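Local coordinates for carbonic anhydrase (Sordaria macrospora, PDB 4O1J) that catalyses the reversible hydration of carbon dioxide to hydrogencarbonate, using a zinc ion in each subunit of a tetramer, at the interface of chains A and B and the interface of chains A and C. Numbering follows the deposited sequence. Chains: chain A/B/C, Carbonic anhydrase.

Contact 1: the interface of chains A and B. Residues chain A 51, 106, 108, 192; chain B 15-18.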
# COMPACT_ATOMS: atom_id res chain seq x y z
N ILE A 51 -3.78 -24.72 -5.89
CA ILE A 51 -4.47 -23.89 -4.90
C ILE A 51 -3.65 -22.66 -4.52
O ILE A 51 -2.44 -22.75 -4.25
CB ILE A 51 -4.80 -24.68 -3.61
CG1 ILE A 51 -5.67 -25.90 -3.92
CG2 ILE A 51 -5.48 -23.78 -2.58
CD1 ILE A 51 -5.97 -26.78 -2.70
N HIS A 106 -8.06 -23.14 -7.79
CA HIS A 106 -8.80 -22.86 -6.56
C HIS A 106 -8.17 -21.73 -5.76
O HIS A 106 -6.95 -21.67 -5.62
CB HIS A 106 -8.87 -24.11 -5.69
CG HIS A 106 -9.58 -25.25 -6.34
ND1 HIS A 106 -10.96 -25.33 -6.41
CD2 HIS A 106 -9.11 -26.33 -7.00
CE1 HIS A 106 -11.30 -26.42 -7.06
NE2 HIS A 106 -10.20 -27.05 -7.43
N VAL A 108 -8.52 -20.24 -1.93
CA VAL A 108 -9.05 -20.55 -0.62
C VAL A 108 -8.78 -19.43 0.37
O VAL A 108 -7.64 -19.22 0.79
CB VAL A 108 -8.44 -21.85 -0.06
CG1 VAL A 108 -9.04 -22.18 1.30
CG2 VAL A 108 -8.65 -23.00 -1.03
N HIS A 192 -13.33 -20.24 -2.70
CA HIS A 192 -13.94 -20.86 -1.53
C HIS A 192 -13.60 -20.09 -0.25
O HIS A 192 -12.45 -19.70 -0.03
CB HIS A 192 -13.48 -22.32 -1.40
CG HIS A 192 -13.37 -23.03 -2.71
ND1 HIS A 192 -14.45 -23.64 -3.32
CD2 HIS A 192 -12.32 -23.21 -3.55
CE1 HIS A 192 -14.06 -24.17 -4.46
NE2 HIS A 192 -12.77 -23.92 -4.62
N GLU B 15 -13.68 -28.89 -8.62
CA GLU B 15 -13.70 -28.71 -7.17
C GLU B 15 -12.93 -29.83 -6.50
O GLU B 15 -12.62 -29.77 -5.31
CB GLU B 15 -15.14 -28.67 -6.65
CG GLU B 15 -15.37 -27.67 -5.52
CD GLU B 15 -16.84 -27.45 -5.22
OE1 GLU B 15 -17.69 -27.74 -6.09
OE2 GLU B 15 -17.15 -26.99 -4.09
N ASN B 16 -12.60 -30.84 -7.30
CA ASN B 16 -11.99 -32.08 -6.85
C ASN B 16 -10.77 -31.91 -5.94
O ASN B 16 -10.74 -32.46 -4.84
CB ASN B 16 -11.63 -32.95 -8.06
CG ASN B 16 -11.18 -34.34 -7.66
OD1 ASN B 16 -11.61 -34.89 -6.64
ND2 ASN B 16 -10.33 -34.95 -8.49
N THR B 17 -9.77 -31.15 -6.39
CA THR B 17 -8.54 -30.94 -5.61
C THR B 17 -8.75 -30.17 -4.29
O THR B 17 -8.08 -30.44 -3.29
CB THR B 17 -7.50 -30.15 -6.43
OG1 THR B 17 -7.43 -30.69 -7.76
CG2 THR B 17 -6.13 -30.23 -5.77
N PHE B 18 -9.70 -29.24 -4.30
CA PHE B 18 -10.08 -28.54 -3.09
C PHE B 18 -10.74 -29.49 -2.07
O PHE B 18 -10.44 -29.46 -0.87
CB PHE B 18 -11.00 -27.37 -3.44
CG PHE B 18 -11.71 -26.78 -2.27
CD1 PHE B 18 -13.08 -26.95 -2.12
CD2 PHE B 18 -11.03 -26.03 -1.33
CE1 PHE B 18 -13.74 -26.40 -1.05
CE2 PHE B 18 -11.69 -25.47 -0.26
CZ PHE B 18 -13.04 -25.66 -0.12

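Contact 2: the interface of chains A and C. Residues chain A 136, 140, 143; chain C 176, 181.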
# COMPACT_ATOMS: atom_id res chain seq x y z
N LEU A 136 -8.55 -1.86 9.81
CA LEU A 136 -9.71 -1.01 9.59
C LEU A 136 -10.87 -1.69 8.84
O LEU A 136 -12.03 -1.50 9.22
CB LEU A 136 -9.31 0.27 8.84
CG LEU A 136 -10.38 1.34 9.01
CD1 LEU A 136 -10.59 1.65 10.49
CD2 LEU A 136 -10.01 2.61 8.26
N THR A 140 -14.51 -2.24 10.25
CA THR A 140 -15.70 -1.86 9.49
C THR A 140 -16.75 -2.96 9.52
O THR A 140 -17.93 -2.69 9.64
CB THR A 140 -15.34 -1.53 8.02
OG1 THR A 140 -14.51 -0.37 7.98
CG2 THR A 140 -16.60 -1.25 7.21
N TYR A 143 -18.50 -2.79 12.87
CA TYR A 143 -19.50 -1.73 12.98
C TYR A 143 -20.81 -2.11 12.32
O TYR A 143 -21.89 -1.75 12.79
CB TYR A 143 -18.97 -0.45 12.34
CG TYR A 143 -17.73 0.12 13.00
CD1 TYR A 143 -17.42 -0.18 14.33
CD2 TYR A 143 -16.88 0.98 12.31
CE1 TYR A 143 -16.29 0.36 14.93
CE2 TYR A 143 -15.75 1.52 12.90
CZ TYR A 143 -15.46 1.20 14.22
OH TYR A 143 -14.34 1.74 14.82
N ASN C 176 -15.12 6.19 9.56
CA ASN C 176 -14.65 5.03 10.32
C ASN C 176 -13.16 5.06 10.68
O ASN C 176 -12.69 4.20 11.43
CB ASN C 176 -14.96 3.74 9.58
CG ASN C 176 -16.43 3.42 9.58
OD1 ASN C 176 -17.17 3.84 10.47
ND2 ASN C 176 -16.87 2.69 8.56
N ARG C 181 -12.33 10.03 14.07
CA ARG C 181 -13.42 9.96 15.04
C ARG C 181 -12.99 10.43 16.42
O ARG C 181 -13.80 11.00 17.15
CB ARG C 181 -14.03 8.56 15.10
CG ARG C 181 -13.13 7.45 15.54
CD ARG C 181 -13.98 6.21 15.70
NE ARG C 181 -14.94 6.08 14.60
CZ ARG C 181 -15.98 5.25 14.62
NH1 ARG C 181 -16.80 5.20 13.57
NH2 ARG C 181 -16.21 4.48 15.67
O HOH W 1 -12.04 2.84 13.57

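Contact 3: the interface of chains A and B. Residues chain A 89, 92-94; chain B 80, 130-131, 134.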
# COMPACT_ATOMS: atom_id res chain seq x y z
N ILE A 89 -1.55 -3.71 -2.70
CA ILE A 89 -0.77 -4.16 -3.84
C ILE A 89 -0.03 -5.47 -3.53
O ILE A 89 0.17 -6.30 -4.43
CB ILE A 89 0.24 -3.06 -4.29
CG1 ILE A 89 0.94 -3.47 -5.58
CG2 ILE A 89 1.25 -2.77 -3.19
CD1 ILE A 89 1.61 -2.32 -6.28
N THR A 92 -2.56 -8.31 -4.01
CA THR A 92 -2.97 -8.30 -5.41
C THR A 92 -1.87 -8.87 -6.30
O THR A 92 -2.16 -9.47 -7.34
CB THR A 92 -3.31 -6.88 -5.88
OG1 THR A 92 -4.29 -6.32 -5.01
CG2 THR A 92 -3.84 -6.89 -7.32
N ALA A 93 -0.62 -8.70 -5.89
CA ALA A 93 0.49 -9.28 -6.63
C ALA A 93 0.47 -10.81 -6.56
O ALA A 93 0.67 -11.50 -7.57
CB ALA A 93 1.81 -8.74 -6.12
N VAL A 94 0.20 -11.34 -5.36
CA VAL A 94 0.17 -12.79 -5.17
C VAL A 94 -0.99 -13.38 -5.95
O VAL A 94 -0.84 -14.40 -6.62
CB VAL A 94 0.03 -13.18 -3.68
CG1 VAL A 94 -0.07 -14.69 -3.55
CG2 VAL A 94 1.21 -12.66 -2.87
N ILE B 80 5.04 -12.25 -3.02
CA ILE B 80 5.81 -12.52 -4.23
C ILE B 80 7.28 -12.14 -4.05
O ILE B 80 7.60 -10.99 -3.79
CB ILE B 80 5.23 -11.77 -5.43
CG1 ILE B 80 3.82 -12.28 -5.72
CG2 ILE B 80 6.12 -11.95 -6.66
CD1 ILE B 80 3.74 -13.78 -5.96
N VAL B 130 -0.12 -5.32 -11.78
CA VAL B 130 0.50 -4.72 -10.61
C VAL B 130 1.95 -5.18 -10.40
O VAL B 130 2.72 -4.53 -9.69
CB VAL B 130 -0.36 -5.04 -9.37
CG1 VAL B 130 0.40 -5.87 -8.33
CG2 VAL B 130 -0.93 -3.76 -8.78
N LEU B 131 2.32 -6.29 -11.03
CA LEU B 131 3.57 -6.99 -10.75
C LEU B 131 4.86 -6.21 -11.01
O LEU B 131 5.84 -6.38 -10.29
CB LEU B 131 3.61 -8.31 -11.53
CG LEU B 131 2.72 -9.41 -10.94
CD1 LEU B 131 2.27 -10.41 -11.99
CD2 LEU B 131 3.44 -10.12 -9.80
N TRP B 134 5.23 -4.06 -7.92
CA TRP B 134 5.61 -4.82 -6.74
C TRP B 134 7.07 -5.25 -6.83
O TRP B 134 7.81 -5.17 -5.85
CB TRP B 134 4.71 -6.04 -6.54
CG TRP B 134 5.17 -6.90 -5.39
CD1 TRP B 134 5.82 -8.10 -5.48
CD2 TRP B 134 5.05 -6.62 -3.99
NE1 TRP B 134 6.10 -8.59 -4.22
CE2 TRP B 134 5.64 -7.69 -3.29
CE3 TRP B 134 4.50 -5.56 -3.26
CZ2 TRP B 134 5.69 -7.74 -1.90
CZ3 TRP B 134 4.55 -5.60 -1.88
CH2 TRP B 134 5.15 -6.68 -1.21

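Contact 1: the interface of chains A and B
With its CG anti to the backbone N (chi1 166°), B:Phe18 reaches out from the first turn of helix 16-35, while A:His192 holds CG anti to its carbonyl carbon (chi1 -39°), and the two rings meet face to face across a dimer interface of this beta-class carbonic anhydrase. Their planes lie 5° apart, and the side chains run past each other in opposite directions, a true parallel stack. The rim of the phenyl ring also reaches the backbone end of the histidine, CZ of B:Phe18 standing 3.6 Å from CB of A:His192. Nearer the helix, B:Phe18 CB sits over one face of A:His106, off-centre and 3.6 Å from its ND1. A hydrogen bond between A:His106 ND1 and A:His192 NE2 (2.9 Å) ties the two imidazoles together and would limit rotation of the stacking ring. Beside the stack, A:Val108 CG2 meets B:Phe18 CD2 at 3.9 Å. Cutting B:Phe18 back to an alanine would probably leave A:His192 without its stacking partner and open a gap beside A:Val108. The poorly ordered B:Glu15 extends past A:His192, its placement doubtful.

Contact 2: the interface of chains A and C
At its centre A:Tyr143 and C:Asn176 pack together, CD2 of the ring 3.7 Å from CG of the amide, where helix 136-144 of chain A meets the end of helix 155-176 and helix 178-187 of chain C, an interface that probably contributes to the tetramer of this beta-class carbonic anhydrase. The side chains run past each other in opposite directions. The amide sits beside the CD2-CE2 edge of the phenol, its plane 54° from that of the ring, with OD1 lifted towards one face and 3.4 Å from A:Tyr143 CD2. Next to this, A:Leu136 lays CD1 against the main-chain O of C:Asn176. A:Thr140 crosses the asparagine at roughly a right angle; its hydroxyl OG1 donates a hydrogen bond to A:Leu136 O at 3.0 Å within its own helix, from above the carbonyl plane. Further out, C:Arg181 bends at chi3 (42°), and its guanidinium lies nearly parallel to the phenol, over the hydroxyl end of the face towards which OD1 is tipped. NH2 of C:Arg181 lies above the hydroxyl oxygen, 3.4 Å from A:Tyr143 OH, where its positive charge might favour the ionised phenol. At the rim a water links the subunits, hydrogen-bonding to A:Tyr143 OH at 2.8 Å and to C:Asn176 O at 2.6 Å.

Contact 3: the interface of chains A and B
A:Ala93 points its methyl at the B:Trp134 indole in an apolar patch of the A-B subunit interface of this carbonic anhydrase; its CB stands over the CB-CG corner of the indole, 3.9 Å from CG, just off the rim and not over the ring centre. The indole is held by a bond within its own chain: NE1 of B:Trp134 donates to B:Ile80 O at 2.9 Å, almost straight (173° at the hydrogen), with the acceptor in the ring plane. That bond would limit rotation of the indole and ties it to the segment bearing B:Ile80. Two aliphatic pairs flank the methyl. Towards the start of the helix, A:Ile89 and B:Val130 meet at a slant; CG1 of A:Ile89, anti to its backbone N (chi1 -173°), nestles against both valine methyls, 3.7 Å from CG1 of B:Val130. The same CG1 of B:Val130 touches A:Ala93 CA. On the other flank B:Ile80 comes slantwise to A:Val94, its CG1 lying 3.7 Å from A:Val94 CA and also beside the main-chain O of A:Ala93. B:Leu131 adds its CD2 near that O. In the fold, one side of helix 89-100 of chain A thus rests on the 3-10 turn 80-82, which follows strand 74-79 of chain B, and on the short helix 131-134 with the residue before it.

Contacts 1 and 3 belong to the same A-B interface, their C-alpha centres about 22 Å apart, whereas contact 2 joins chain A to C, about 33 Å from contact 1 and 26 Å from contact 3. In chain A, helix 89-100 of contact 3 leads into strand 106-112 of contact 1, which ends at the zinc ligand A:His112; strand 51-56 of contact 1 likewise ends at the ligand A:Cys56. In each subunit helix 131-134, used by chain B in contact 3, precedes helix 136-144, used by chain A in contact 2. Each subunit can therefore join two partners at once, consistent with the tetramer.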